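Local coordinates for Slr1438 protein (Synechocystis sp., PDB 3K25), which is of unknown function but, as a member of the aldose 1-epimerase family, probably binds carbohydrate and may act as an isomerase, at residues 45-50 and 164-169; 98-103 and 113-118; 107-112 and 135-140; 211-216 and 238-243. One frame throughout, in Å; residues are numbered along the deposited sequence.

How the contacts relate
The four contacts fall into two groups within one epimerase-like beta fold. Contacts 2 and 3 share strand 110-117, which pairs with 100-105 along one edge and 130-139 along the other; they meet where Asp-113 OD1 lies 2.9 Å from Ser-135 OG, a probable hydrogen bond. Contacts 1 and 4 both reach another sheet and touch through His-164 and Trp-243, with NE2 of the histidine 3.5 Å from CD1 of the tryptophan. Between the groups, contacts 1 and 3 come nearest, about 8 Å between closest atoms. Contacts 2 and 4 lie on opposite sides of the chain's centre, their own centres about 28 Å apart. Their relation to any sugar-binding site is left open.

Contact 1. Residues 45-50 and 164-169; sequences ILYFDR and HPYFFC
Two backbone hydrogen bonds tie the loop 45-50 to the end of strand 157-168, one on each side of the single bridge between Leu-46 and Phe-167. Tyr-47 N reaches Tyr-166 O at 2.8 Å, nearly straight and in the plane of the carbonyl. Phe-168 N returns a bond of 3.0 Å to Ile-45 O, but approaches from above that carbonyl's plane. Tyr-166 O also receives the CA-H of Leu-46, and the methyl CD2 of Leu-46 settles against the same oxygen. That methyl is carried there by a side chain whose CG stands anti to the carbonyl carbon (chi1 -77°), and it meets Phe-167 CD1 at 4.1 Å. The Phe-167 ring turns its edge to Ile-45 O, which lies close to the ring plane. On the other flank the two tyrosines touch near their roots, CB of Tyr-47 lying 4.2 Å from CB of Tyr-166. Farther out, Tyr-250 meets Tyr-166 edge-to-face and packs obliquely on Tyr-47, while the backbone of Gly-63 bonds to both tyrosines. The Phe-167 side chain packs between two sheets, touching Leu-253 of strand 250-256 and Ile-229 and Val-231 of strand 227-233. The bridge thus joins the loop after strand 43-44 to the end of strand 157-168, and the antiparallel sheets packed through Phe-167 are consistent with the beta-sandwich of the galactose mutarotase-like fold, to which aldose 1-epimerases belong.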
# COMPACT_ATOMS: atom_id res chain seq x y z
N ILE A 45 -0.64 -4.83 14.65
CA ILE A 45 -1.61 -4.01 13.96
C ILE A 45 -1.66 -4.38 12.47
O ILE A 45 -2.68 -4.18 11.82
CB ILE A 45 -1.32 -2.52 14.21
CG1 ILE A 45 -1.91 -1.65 13.11
CG2 ILE A 45 0.16 -2.29 14.33
CD1 ILE A 45 -1.89 -0.19 13.51
N LEU A 46 -0.57 -4.95 11.95
CA LEU A 46 -0.51 -5.40 10.55
C LEU A 46 -0.46 -6.92 10.48
O LEU A 46 0.02 -7.57 11.40
CB LEU A 46 0.73 -4.86 9.85
CG LEU A 46 0.73 -3.40 9.41
CD1 LEU A 46 2.09 -3.01 8.84
CD2 LEU A 46 -0.37 -3.20 8.39
N TYR A 47 -0.95 -7.47 9.38
CA TYR A 47 -0.93 -8.92 9.16
C TYR A 47 0.26 -9.20 8.26
O TYR A 47 0.56 -8.40 7.38
CB TYR A 47 -2.20 -9.39 8.46
CG TYR A 47 -2.07 -10.74 7.76
CD1 TYR A 47 -1.46 -10.85 6.50
CD2 TYR A 47 -2.58 -11.90 8.34
CE1 TYR A 47 -1.38 -12.08 5.84
CE2 TYR A 47 -2.50 -13.13 7.70
CZ TYR A 47 -1.90 -13.22 6.45
OH TYR A 47 -1.86 -14.44 5.82
N PHE A 48 0.93 -10.33 8.46
CA PHE A 48 2.09 -10.64 7.63
C PHE A 48 2.38 -12.12 7.52
O PHE A 48 2.62 -12.79 8.52
CB PHE A 48 3.33 -9.92 8.18
CG PHE A 48 4.46 -9.83 7.19
CD1 PHE A 48 4.30 -9.13 5.99
CD2 PHE A 48 5.68 -10.45 7.45
CE1 PHE A 48 5.34 -9.03 5.07
CE2 PHE A 48 6.73 -10.36 6.53
CZ PHE A 48 6.56 -9.65 5.33
N ASP A 49 2.37 -12.63 6.29
CA ASP A 49 2.64 -14.04 6.05
C ASP A 49 4.15 -14.27 5.94
O ASP A 49 4.72 -14.18 4.85
CB ASP A 49 1.95 -14.48 4.76
CG ASP A 49 2.01 -15.97 4.56
OD1 ASP A 49 3.03 -16.57 4.97
OD2 ASP A 49 1.05 -16.54 3.97
N ARG A 50 4.77 -14.58 7.08
CA ARG A 50 6.22 -14.82 7.16
C ARG A 50 6.74 -15.96 6.30
O ARG A 50 7.74 -15.80 5.60
CB ARG A 50 6.62 -15.05 8.62
CG ARG A 50 6.42 -13.84 9.52
CD ARG A 50 6.83 -14.14 10.94
NE ARG A 50 6.63 -12.98 11.80
CZ ARG A 50 6.73 -13.00 13.12
NH1 ARG A 50 7.04 -14.13 13.74
NH2 ARG A 50 6.53 -11.89 13.82
N HIS A 164 -1.28 -0.67 -0.08
CA HIS A 164 -2.09 -1.86 0.12
C HIS A 164 -1.94 -2.45 1.53
O HIS A 164 -1.63 -3.64 1.68
CB HIS A 164 -1.65 -2.85 -0.96
CG HIS A 164 -2.50 -4.07 -1.08
ND1 HIS A 164 -2.82 -4.62 -2.30
CD2 HIS A 164 -3.02 -4.90 -0.14
CE1 HIS A 164 -3.51 -5.74 -2.11
NE2 HIS A 164 -3.64 -5.93 -0.81
N PRO A 165 -2.19 -1.65 2.57
CA PRO A 165 -2.05 -2.17 3.94
C PRO A 165 -2.93 -3.37 4.29
O PRO A 165 -4.13 -3.40 3.98
CB PRO A 165 -2.37 -0.96 4.81
CG PRO A 165 -3.43 -0.26 4.00
CD PRO A 165 -2.84 -0.33 2.58
N TYR A 166 -2.32 -4.35 4.94
CA TYR A 166 -3.02 -5.55 5.41
C TYR A 166 -3.19 -5.42 6.92
O TYR A 166 -2.28 -5.76 7.68
CB TYR A 166 -2.18 -6.80 5.15
CG TYR A 166 -2.07 -7.20 3.70
CD1 TYR A 166 -2.79 -8.28 3.22
CD2 TYR A 166 -1.19 -6.55 2.84
CE1 TYR A 166 -2.65 -8.71 1.91
CE2 TYR A 166 -1.04 -6.97 1.53
CZ TYR A 166 -1.77 -8.05 1.07
OH TYR A 166 -1.59 -8.51 -0.22
N PHE A 167 -4.34 -4.91 7.37
CA PHE A 167 -4.57 -4.76 8.80
C PHE A 167 -5.01 -6.06 9.44
O PHE A 167 -5.83 -6.80 8.87
CB PHE A 167 -5.60 -3.68 9.03
CG PHE A 167 -5.18 -2.34 8.51
CD1 PHE A 167 -4.09 -1.69 9.07
CD2 PHE A 167 -5.87 -1.74 7.45
CE1 PHE A 167 -3.69 -0.45 8.60
CE2 PHE A 167 -5.47 -0.50 6.97
CZ PHE A 167 -4.38 0.15 7.55
N PHE A 168 -4.44 -6.35 10.62
CA PHE A 168 -4.76 -7.58 11.34
C PHE A 168 -6.23 -7.59 11.67
O PHE A 168 -6.77 -6.58 12.11
CB PHE A 168 -3.94 -7.69 12.63
CG PHE A 168 -4.09 -9.02 13.34
CD1 PHE A 168 -3.75 -10.22 12.70
CD2 PHE A 168 -4.56 -9.08 14.65
CE1 PHE A 168 -3.88 -11.45 13.36
CE2 PHE A 168 -4.70 -10.31 15.31
CZ PHE A 168 -4.36 -11.49 14.66
N CYS A 169 -6.87 -8.72 11.46
CA CYS A 169 -8.29 -8.81 11.71
C CYS A 169 -8.76 -10.26 11.75
O CYS A 169 -8.89 -10.90 10.71
CB CYS A 169 -9.03 -8.06 10.61
SG CYS A 169 -10.78 -7.83 10.94

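Contact 2. Residues 98-103 and 113-118; sequences PWEVIG and DLRLSH
The indole of Trp-99 and the side chain of Leu-116 form the close-packed part of this hairpin contact. CB of Leu-116 sits over the centre of the six-membered ring, 3.4 Å from its centroid, in a CH-pi contact only 11° off the normal. Its methyl CD2 follows along the same rings to Trp-99 CE2, also at 3.4 Å. Nearby, Leu-114 CB meets Trp-99 CE3, while the side chains of Leu-114 and Val-101 cross obliquely, CD2 to CG2 at 3.5 Å. The indole NE1 donates to Ala-94 O. An alanine in place of Trp-99 would remove this bond and the flat surface under Leu-116, and would probably loosen the buried side of the hairpin. The other face, with Glu-100 and Arg-115, lies nearer solvent. Glu-100 and Arg-115, a hydrogen-bonded antiparallel pair, run side by side and join in a salt bridge of 2.7 Å between OE1 and NH1. The oxygen lies near the guanidinium plane, yet the nitrogen stands above the carboxylate plane, so the grip is oblique; NH2 of Arg-115 has a second partner in Glu-131. Ile-102, exposed at a classic beta bulge in which it and Gly-103 both face Asp-113, brings its CG2 to 3.7 Å from Arg-115 CB. Strand 100-105 is an outermost strand of its sheet, strand 130-139 pairs with the far edge of strand 110-117, and Phe-134 from it meets Trp-99 edge-to-face.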
# COMPACT_ATOMS: atom_id res chain seq x y z
N PRO A 98 14.23 -3.18 -5.22
CA PRO A 98 14.87 -2.69 -3.99
C PRO A 98 14.96 -1.17 -3.99
O PRO A 98 15.20 -0.56 -5.03
CB PRO A 98 16.25 -3.36 -4.03
CG PRO A 98 16.52 -3.50 -5.53
CD PRO A 98 15.18 -3.94 -6.06
N TRP A 99 14.75 -0.59 -2.81
CA TRP A 99 14.82 0.85 -2.59
C TRP A 99 16.09 1.11 -1.76
O TRP A 99 16.58 0.20 -1.09
CB TRP A 99 13.60 1.32 -1.80
CG TRP A 99 12.27 1.20 -2.53
CD1 TRP A 99 11.77 0.09 -3.17
CD2 TRP A 99 11.24 2.20 -2.63
NE1 TRP A 99 10.50 0.34 -3.64
CE2 TRP A 99 10.15 1.62 -3.32
CE3 TRP A 99 11.14 3.53 -2.19
CZ2 TRP A 99 8.96 2.33 -3.58
CZ3 TRP A 99 9.95 4.24 -2.45
CH2 TRP A 99 8.89 3.63 -3.15
N GLU A 100 16.63 2.33 -1.81
CA GLU A 100 17.84 2.65 -1.04
C GLU A 100 17.49 3.59 0.10
O GLU A 100 16.62 4.46 -0.06
CB GLU A 100 18.88 3.38 -1.89
CG GLU A 100 19.03 2.89 -3.30
CD GLU A 100 19.93 3.78 -4.13
OE1 GLU A 100 19.62 4.99 -4.27
OE2 GLU A 100 20.95 3.27 -4.65
N VAL A 101 18.17 3.44 1.23
CA VAL A 101 17.93 4.34 2.35
C VAL A 101 18.79 5.59 2.10
O VAL A 101 20.02 5.49 1.99
CB VAL A 101 18.35 3.71 3.69
CG1 VAL A 101 18.01 4.65 4.83
CG2 VAL A 101 17.66 2.38 3.87
N ILE A 102 18.15 6.75 1.99
CA ILE A 102 18.87 7.99 1.74
C ILE A 102 18.68 8.97 2.88
O ILE A 102 18.90 10.17 2.71
CB ILE A 102 18.41 8.68 0.43
CG1 ILE A 102 17.01 9.28 0.62
CG2 ILE A 102 18.41 7.67 -0.71
CD1 ILE A 102 16.67 10.34 -0.40
N GLY A 103 18.27 8.48 4.04
CA GLY A 103 18.07 9.37 5.16
C GLY A 103 17.53 8.71 6.41
O GLY A 103 16.94 7.62 6.38
N ASP A 113 14.00 7.28 5.44
CA ASP A 113 13.78 7.79 4.09
C ASP A 113 14.34 6.88 2.98
O ASP A 113 15.54 6.65 2.91
CB ASP A 113 14.36 9.20 3.98
CG ASP A 113 13.52 10.22 4.70
OD1 ASP A 113 12.63 9.80 5.48
OD2 ASP A 113 13.74 11.43 4.51
N LEU A 114 13.45 6.39 2.13
CA LEU A 114 13.82 5.48 1.05
C LEU A 114 13.64 6.06 -0.34
O LEU A 114 12.79 6.92 -0.58
CB LEU A 114 12.98 4.21 1.15
CG LEU A 114 12.98 3.53 2.52
CD1 LEU A 114 12.16 2.25 2.43
CD2 LEU A 114 14.41 3.22 2.94
N ARG A 115 14.44 5.55 -1.27
CA ARG A 115 14.39 6.03 -2.64
C ARG A 115 14.31 4.93 -3.69
O ARG A 115 15.02 3.92 -3.63
CB ARG A 115 15.61 6.90 -2.93
CG ARG A 115 15.91 7.14 -4.40
CD ARG A 115 17.15 8.01 -4.54
NE ARG A 115 17.43 8.36 -5.92
CZ ARG A 115 18.19 7.65 -6.74
NH1 ARG A 115 18.77 6.53 -6.32
NH2 ARG A 115 18.37 8.05 -7.99
N LEU A 116 13.42 5.16 -4.65
CA LEU A 116 13.24 4.25 -5.77
C LEU A 116 13.37 5.05 -7.05
O LEU A 116 12.57 5.95 -7.33
CB LEU A 116 11.88 3.58 -5.73
CG LEU A 116 11.65 2.67 -6.94
CD1 LEU A 116 12.89 1.79 -7.19
CD2 LEU A 116 10.40 1.82 -6.70
N SER A 117 14.39 4.72 -7.83
CA SER A 117 14.67 5.40 -9.07
C SER A 117 14.41 4.53 -10.27
O SER A 117 14.57 3.30 -10.23
CB SER A 117 16.13 5.86 -9.11
OG SER A 117 16.47 6.36 -10.39
N HIS A 118 14.03 5.18 -11.36
CA HIS A 118 13.80 4.47 -12.60
C HIS A 118 15.14 3.87 -13.06
O HIS A 118 16.21 4.23 -12.55
CB HIS A 118 13.28 5.47 -13.64
CG HIS A 118 14.24 6.57 -13.95
ND1 HIS A 118 15.28 6.43 -14.84
CD2 HIS A 118 14.34 7.83 -13.46
CE1 HIS A 118 15.98 7.55 -14.89
NE2 HIS A 118 15.43 8.42 -14.06

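Contact 3. Residues 107-112 and 135-140; sequences QDNARL and SYQLQG
Arg-111 lays one face of its guanidinium over Ser-135 OG, which stands 3.0 Å above the plane toward the rim, and over Gln-137 NE2. The overlap crosses an antiparallel pairing of strands 110-117 and 130-139, in one sheet of the beta-sandwich. The arginine chain is extended from CG to NE and runs alongside Gln-137, pointing the same way. Neither approach is a hydrogen bond: NE meets the serine oxygen at a poor angle, and Arg-111 NH1 and Gln-137 NE2, 3.3 Å apart, are both donors. Each has other partners: NE forms a salt bridge with Asp-113, whose OD1 also bonds Ser-135 OG, and Gln-137 NE2 donates to Ser-135 OG at 3.2 Å. The carboxylate of Asp-113 probably helps offset the charge of Arg-111. On the opposite sheet face Ala-110 CB lies 4.0 Å from Leu-138 CB, and both side chains touch Leu-16 of strand 14-18. Ala-110 and Leu-138 exchange backbone bonds in both directions, as do Leu-112 and Tyr-136. Leu-112 O, which accepts the amide of Tyr-136, also faces the edge of the tyrosine ring, 3.4 Å from CD1.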
# COMPACT_ATOMS: atom_id res chain seq x y z
N GLN A 107 14.41 12.50 15.89
CA GLN A 107 14.10 13.57 16.84
C GLN A 107 12.60 13.73 17.14
O GLN A 107 12.20 13.66 18.30
CB GLN A 107 14.66 14.91 16.34
CG GLN A 107 13.83 15.57 15.25
CD GLN A 107 14.44 16.87 14.76
OE1 GLN A 107 15.53 16.88 14.19
NE2 GLN A 107 13.74 17.98 15.00
N ASP A 108 11.79 13.94 16.11
CA ASP A 108 10.36 14.12 16.32
C ASP A 108 9.61 12.81 16.15
O ASP A 108 8.41 12.74 16.41
CB ASP A 108 9.81 15.17 15.35
CG ASP A 108 10.46 16.54 15.55
OD1 ASP A 108 10.53 17.01 16.70
OD2 ASP A 108 10.89 17.14 14.54
N ASN A 109 10.33 11.79 15.73
CA ASN A 109 9.77 10.46 15.51
C ASN A 109 10.85 9.55 14.94
O ASN A 109 11.99 9.97 14.77
CB ASN A 109 8.59 10.52 14.53
CG ASN A 109 8.93 11.29 13.25
OD1 ASN A 109 9.93 11.01 12.58
ND2 ASN A 109 8.09 12.24 12.89
N ALA A 110 10.48 8.29 14.67
CA ALA A 110 11.41 7.34 14.06
C ALA A 110 11.17 7.57 12.58
O ALA A 110 10.07 7.31 12.09
CB ALA A 110 11.04 5.90 14.45
N ARG A 111 12.17 8.06 11.87
CA ARG A 111 11.97 8.34 10.46
C ARG A 111 13.00 7.75 9.51
O ARG A 111 14.20 8.02 9.62
CB ARG A 111 11.89 9.85 10.26
CG ARG A 111 11.99 10.29 8.83
CD ARG A 111 11.72 11.76 8.72
NE ARG A 111 12.06 12.28 7.39
CZ ARG A 111 11.70 13.48 6.96
NH1 ARG A 111 10.98 14.27 7.74
NH2 ARG A 111 12.07 13.88 5.75
N LEU A 112 12.51 6.94 8.57
CA LEU A 112 13.38 6.31 7.59
C LEU A 112 13.01 6.81 6.18
O LEU A 112 11.84 6.76 5.79
CB LEU A 112 13.24 4.78 7.67
CG LEU A 112 14.45 3.93 7.26
CD1 LEU A 112 15.01 4.42 5.95
CD2 LEU A 112 15.52 4.04 8.31
N SER A 135 8.97 8.79 2.81
CA SER A 135 9.42 8.99 4.17
C SER A 135 8.46 8.26 5.09
O SER A 135 7.25 8.50 5.06
CB SER A 135 9.44 10.49 4.50
OG SER A 135 9.88 10.73 5.83
N TYR A 136 9.00 7.33 5.87
CA TYR A 136 8.17 6.59 6.81
C TYR A 136 8.49 7.14 8.19
O TYR A 136 9.63 7.09 8.64
CB TYR A 136 8.49 5.10 6.74
CG TYR A 136 8.44 4.50 5.35
CD1 TYR A 136 9.39 4.85 4.40
CD2 TYR A 136 7.48 3.55 5.01
CE1 TYR A 136 9.40 4.26 3.15
CE2 TYR A 136 7.48 2.96 3.75
CZ TYR A 136 8.45 3.32 2.83
OH TYR A 136 8.52 2.69 1.61
N GLN A 137 7.47 7.67 8.84
CA GLN A 137 7.61 8.27 10.17
C GLN A 137 6.72 7.54 11.15
O GLN A 137 5.52 7.41 10.95
CB GLN A 137 7.23 9.75 10.09
CG GLN A 137 7.95 10.42 8.95
CD GLN A 137 7.41 11.79 8.63
OE1 GLN A 137 6.36 12.19 9.11
NE2 GLN A 137 8.13 12.52 7.79
N LEU A 138 7.35 7.06 12.23
CA LEU A 138 6.65 6.32 13.27
C LEU A 138 6.66 7.08 14.59
O LEU A 138 7.72 7.40 15.11
CB LEU A 138 7.32 4.97 13.49
CG LEU A 138 6.61 4.13 14.55
CD1 LEU A 138 5.48 3.36 13.86
CD2 LEU A 138 7.58 3.14 15.22
N GLN A 139 5.47 7.38 15.11
CA GLN A 139 5.34 8.06 16.40
C GLN A 139 4.08 7.60 17.10
O GLN A 139 3.07 7.29 16.46
CB GLN A 139 5.26 9.58 16.27
CG GLN A 139 4.52 10.17 17.49
CD GLN A 139 4.23 11.66 17.41
OE1 GLN A 139 3.80 12.17 16.37
NE2 GLN A 139 4.45 12.36 18.52
N GLY A 140 4.14 7.59 18.43
CA GLY A 140 3.00 7.21 19.23
C GLY A 140 2.26 6.01 18.69
O GLY A 140 2.81 4.92 18.64

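Contact 4. Residues 211-216 and 238-243; sequences TQISQP and QTLVLW
Thr-239 OG1 is held by one hydrogen bond, to Gln-268 OE1, and three carbons of Thr-211, CA, CB and CG2, lie beside it. Thr-211 CA lies 3.3 Å from this oxygen and CB and CG2 similarly near, so the polar atom is partly wrapped in apolar surface. The two threonine side chains run side by side, and their methyls, CG2 to CG2, are 4.0 Å apart. Gln-268 also reaches back one residue, its NE2 making a weak hydrogen bond to Gln-238 O. Gln-238 and Thr-239 together face Trp-256 in a classic beta bulge, at the start of strand 239-245, and the loop 211-216, after strand 205-210, lies against this bulge. Ile-213 has the larger share of the loop's contact: its CG1, held between the backbone N and carbonyl carbon (chi1 58°), lies 3.4 Å from Gln-238 O, with CD1 continuing beside the same carbonyl. Its other branch, CG2, meets Leu-240 CD2 at 4.1 Å, the two side chains crossing at about a right angle. An alanine at Ile-213 would lose both branches and would probably leave the bulge carbonyl and Leu-240 less well covered. Phe-233, of strand 227-233, touches Ile-213 and Leu-240 alike.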
# COMPACT_ATOMS: atom_id res chain seq x y z
N THR A 211 -14.74 4.03 -5.77
CA THR A 211 -14.07 5.09 -6.49
C THR A 211 -14.73 6.46 -6.38
O THR A 211 -14.33 7.40 -7.07
CB THR A 211 -13.94 4.74 -7.99
OG1 THR A 211 -15.24 4.65 -8.58
CG2 THR A 211 -13.22 3.41 -8.16
N GLN A 212 -15.74 6.57 -5.50
CA GLN A 212 -16.46 7.83 -5.29
C GLN A 212 -16.59 8.06 -3.79
O GLN A 212 -17.58 7.65 -3.17
CB GLN A 212 -17.85 7.74 -5.92
CG GLN A 212 -18.58 9.07 -6.04
CD GLN A 212 -17.90 10.01 -7.00
OE1 GLN A 212 -17.56 9.64 -8.12
NE2 GLN A 212 -17.69 11.25 -6.57
N ILE A 213 -15.60 8.73 -3.20
CA ILE A 213 -15.61 8.98 -1.76
C ILE A 213 -15.81 10.43 -1.39
O ILE A 213 -15.37 11.33 -2.10
CB ILE A 213 -14.30 8.46 -1.11
CG1 ILE A 213 -13.07 9.13 -1.75
CG2 ILE A 213 -14.23 6.94 -1.24
CD1 ILE A 213 -11.76 8.64 -1.20
N SER A 214 -16.47 10.65 -0.25
CA SER A 214 -16.77 11.99 0.23
C SER A 214 -15.93 12.48 1.40
O SER A 214 -16.20 13.54 1.97
CB SER A 214 -18.25 12.07 0.61
OG SER A 214 -18.58 11.05 1.54
N GLN A 215 -14.92 11.71 1.77
CA GLN A 215 -14.05 12.06 2.89
C GLN A 215 -12.62 11.64 2.62
O GLN A 215 -12.37 10.60 2.01
CB GLN A 215 -14.52 11.34 4.16
CG GLN A 215 -15.79 11.87 4.80
CD GLN A 215 -15.50 12.91 5.86
OE1 GLN A 215 -15.13 14.03 5.55
NE2 GLN A 215 -15.65 12.52 7.12
N PRO A 216 -11.65 12.45 3.05
CA PRO A 216 -10.24 12.13 2.84
C PRO A 216 -9.79 11.15 3.93
O PRO A 216 -8.63 11.16 4.36
CB PRO A 216 -9.57 13.48 2.96
CG PRO A 216 -10.37 14.13 4.07
CD PRO A 216 -11.80 13.79 3.68
N GLN A 238 -8.10 9.30 -4.45
CA GLN A 238 -9.53 9.46 -4.68
C GLN A 238 -10.32 8.17 -4.63
O GLN A 238 -11.55 8.19 -4.69
CB GLN A 238 -9.72 10.14 -6.03
CG GLN A 238 -8.86 11.38 -6.16
CD GLN A 238 -8.65 11.79 -7.60
OE1 GLN A 238 -9.55 12.33 -8.23
NE2 GLN A 238 -7.45 11.53 -8.12
N THR A 239 -9.62 7.04 -4.51
CA THR A 239 -10.27 5.73 -4.45
C THR A 239 -9.91 4.91 -3.22
O THR A 239 -8.78 4.93 -2.74
CB THR A 239 -9.94 4.90 -5.71
OG1 THR A 239 -10.75 5.35 -6.81
CG2 THR A 239 -10.21 3.42 -5.46
N LEU A 240 -10.90 4.17 -2.72
CA LEU A 240 -10.71 3.33 -1.55
C LEU A 240 -11.03 1.89 -1.91
O LEU A 240 -12.13 1.59 -2.40
CB LEU A 240 -11.62 3.82 -0.44
CG LEU A 240 -11.02 4.03 0.95
CD1 LEU A 240 -9.51 4.29 0.90
CD2 LEU A 240 -11.76 5.21 1.58
N VAL A 241 -10.07 1.00 -1.67
CA VAL A 241 -10.23 -0.41 -1.98
C VAL A 241 -10.29 -1.26 -0.70
O VAL A 241 -9.59 -0.99 0.27
CB VAL A 241 -9.07 -0.92 -2.88
CG1 VAL A 241 -9.13 -2.45 -3.00
CG2 VAL A 241 -9.16 -0.28 -4.26
N LEU A 242 -11.14 -2.29 -0.72
CA LEU A 242 -11.27 -3.18 0.44
C LEU A 242 -11.08 -4.63 0.00
O LEU A 242 -11.85 -5.14 -0.80
CB LEU A 242 -12.62 -2.97 1.10
CG LEU A 242 -12.72 -3.69 2.45
CD1 LEU A 242 -13.53 -2.85 3.42
CD2 LEU A 242 -13.33 -5.07 2.23
N TRP A 243 -10.05 -5.28 0.54
CA TRP A 243 -9.68 -6.66 0.20
C TRP A 243 -9.75 -7.54 1.45
O TRP A 243 -9.30 -7.15 2.53
CB TRP A 243 -8.26 -6.66 -0.37
CG TRP A 243 -7.57 -8.00 -0.68
CD1 TRP A 243 -6.23 -8.29 -0.50
CD2 TRP A 243 -8.13 -9.13 -1.34
NE1 TRP A 243 -5.93 -9.52 -1.02
CE2 TRP A 243 -7.07 -10.06 -1.54
CE3 TRP A 243 -9.41 -9.45 -1.80
CZ2 TRP A 243 -7.27 -11.29 -2.18
CZ3 TRP A 243 -9.60 -10.67 -2.43
CH2 TRP A 243 -8.53 -11.57 -2.61